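PDB 3F1T: uncharacterized protein Q9I3C8_PSEAE from Pseudomonas aeruginosa, which is of unknown function but is probably a hotdog-fold thioesterase that hydrolyses acyl-CoA thioesters. Local coordinates for residues T65-S70 with I114-F119. Sequence-based numbering, arbitrary orientation.
Sequences TTCGIS and IFTRGF
Thr116 meets the helix with both branches of its side chain: its methyl CG2 packs against Cys67, and its hydroxyl faces that of Ser70. Thr116 CG2 lies 3.4 Å from Cys67 CB, tight for two carbons. The same methyl, Thr116 CG2, is 3.8 Å from Cys67 SG, so it touches the beta carbon and the sulfur together. On the polar branch, Thr116 OG1 stands 3.1 Å from Ser70 OG. The torsion of Thr116 sets this division of labour: OG1 is anti to the backbone N (chi1 -166°), which places CG2 between the backbone N and the carbonyl carbon, the branch that reaches Cys67.

Ser70 is itself held from within the helix. Its hydroxyl sits between its own backbone N and carbonyl carbon and turns back along the helix, where Ser70 OG donates to Cys67 O over 2.8 Å. The donor lies 25° out of the carbonyl plane. The small serine thus pays for its buried oxygen locally while still facing the strand. Farther out, Glu105 O on the adjacent strand 100-109 is a weak, competing acceptor for the one proton of Thr116 OG1, and Cys67 reaches over to Val132 and Phe136 of strand 130-137.

At Gly118, only hydrogen lies on the side toward Cys67 SG. The helix is the central one of the hotdog fold, around which the antiparallel sheet wraps. Compact side chains let helix and strand approach closely here, in a buried methyl contact beside two neighbouring hydroxyls, of which that of Ser70 is satisfied by Cys67 O.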
loop_
_atom_site.group_PDB
_atom_site.type_symbol
_atom_site.label_atom_id
_atom_site.label_comp_id
_atom_site.label_asym_id
_atom_site.label_seq_id
_atom_site.Cartn_x
_atom_site.Cartn_y
_atom_site.Cartn_z
ATOM N N THR B 65 -0.612 5.848 15.019
ATOM C CA THR B 65 -0.376 6.916 16.012
ATOM C C THR B 65 1.050 7.468 15.971
ATOM O O THR B 65 1.265 8.679 15.986
ATOM C CB THR B 65 -0.634 6.417 17.438
ATOM O OG1 THR B 65 -1.979 5.936 17.540
ATOM C CG2 THR B 65 -0.412 7.535 18.456
ATOM N N THR B 66 2.029 6.579 15.943
ATOM C CA THR B 66 3.418 7.002 15.825
ATOM C C THR B 66 3.663 7.898 14.606
ATOM O O THR B 66 4.348 8.914 14.711
ATOM C CB THR B 66 4.382 5.781 15.822
ATOM O OG1 THR B 66 4.275 5.092 17.070
ATOM C CG2 THR B 66 5.815 6.223 15.652
ATOM N N CYS B 67 3.269 7.441 13.416
ATOM C CA CYS B 67 3.406 8.259 12.198
ATOM C C CYS B 67 2.682 9.603 12.294
ATOM O O CYS B 67 3.230 10.651 11.951
ATOM C CB CYS B 67 2.903 7.495 10.972
ATOM S SG CYS B 67 3.866 6.019 10.553
ATOM N N GLY B 68 1.431 9.571 12.734
ATOM C CA GLY B 68 0.687 10.814 12.940
ATOM C C GLY B 68 1.445 11.787 13.818
ATOM O O GLY B 68 1.595 12.978 13.482
ATOM N N ILE B 69 1.938 11.300 14.952
ATOM C CA ILE B 69 2.515 12.212 15.929
ATOM C C ILE B 69 3.911 12.682 15.534
ATOM O O ILE B 69 4.383 13.725 15.985
ATOM C CB ILE B 69 2.516 11.587 17.330
ATOM C CG1 ILE B 69 1.076 11.424 17.826
ATOM C CG2 ILE B 69 3.294 12.461 18.296
ATOM C CD1 ILE B 69 0.988 10.885 19.246
ATOM N N SER B 70 4.574 11.911 14.687
ATOM C CA SER B 70 5.913 12.264 14.226
ATOM C C SER B 70 5.921 13.515 13.366
ATOM O O SER B 70 6.966 14.147 13.198
ATOM C CB SER B 70 6.550 11.097 13.462
ATOM O OG SER B 70 6.028 11.007 12.151
ATOM N N ILE B 114 2.325 15.734 4.758
ATOM C CA ILE B 114 3.566 15.201 5.333
ATOM C C ILE B 114 3.620 13.702 5.156
ATOM O O ILE B 114 2.596 13.032 5.249
ATOM C CB ILE B 114 3.675 15.503 6.832
ATOM C CG1 ILE B 114 3.562 17.016 7.054
ATOM C CG2 ILE B 114 4.984 14.951 7.393
ATOM C CD1 ILE B 114 3.666 17.438 8.493
ATOM N N PHE B 115 4.760 13.237 4.658
ATOM C CA PHE B 115 4.996 11.826 4.382
ATOM C C PHE B 115 6.002 11.284 5.392
ATOM O O PHE B 115 7.035 11.901 5.657
ATOM C CB PHE B 115 5.580 11.648 2.975
ATOM C CG PHE B 115 4.640 12.056 1.863
ATOM C CD1 PHE B 115 4.543 13.383 1.466
ATOM C CD2 PHE B 115 3.849 11.110 1.222
ATOM C CE1 PHE B 115 3.696 13.756 0.438
ATOM C CE2 PHE B 115 3.003 11.478 0.182
ATOM C CZ PHE B 115 2.936 12.809 -0.208
ATOM N N THR B 116 5.724 10.098 5.914
ATOM C CA THR B 116 6.484 9.617 7.034
ATOM C C THR B 116 6.671 8.104 6.944
ATOM O O THR B 116 5.863 7.409 6.350
ATOM C CB THR B 116 5.844 10.034 8.372
ATOM O OG1 THR B 116 6.783 9.816 9.434
ATOM C CG2 THR B 116 4.595 9.257 8.641
ATOM N N ARG B 117 7.836 7.642 7.370
ATOM C CA ARG B 117 8.155 6.239 7.328
ATOM C C ARG B 117 8.624 5.818 8.715
ATOM O O ARG B 117 9.368 6.548 9.373
ATOM C CB ARG B 117 9.259 6.012 6.300
ATOM C CG ARG B 117 9.560 4.557 6.036
ATOM C CD ARG B 117 10.432 4.377 4.783
ATOM N NE ARG B 117 10.638 2.957 4.512
ATOM C CZ ARG B 117 11.720 2.274 4.886
ATOM N NH1 ARG B 117 12.804 2.923 5.320
ATOM N NH2 ARG B 117 11.767 0.954 4.698
ATOM N N GLY B 118 8.325 4.582 9.089
ATOM C CA GLY B 118 8.739 4.051 10.384
ATOM C C GLY B 118 8.607 2.535 10.453
ATOM O O GLY B 118 8.466 1.861 9.427
ATOM N N PHE B 119 8.697 1.987 11.656
ATOM C CA PHE B 119 8.678 0.534 11.802
ATOM C C PHE B 119 8.338 0.166 13.239
ATOM O O PHE B 119 8.413 1.019 14.119
ATOM C CB PHE B 119 10.020 -0.081 11.353
ATOM C CG PHE B 119 11.224 0.514 12.028
ATOM C CD1 PHE B 119 11.741 -0.065 13.186
ATOM C CD2 PHE B 119 11.808 1.668 11.545
ATOM C CE1 PHE B 119 12.779 0.521 13.878
ATOM C CE2 PHE B 119 12.893 2.233 12.193
ATOM C CZ PHE B 119 13.394 1.643 13.364
#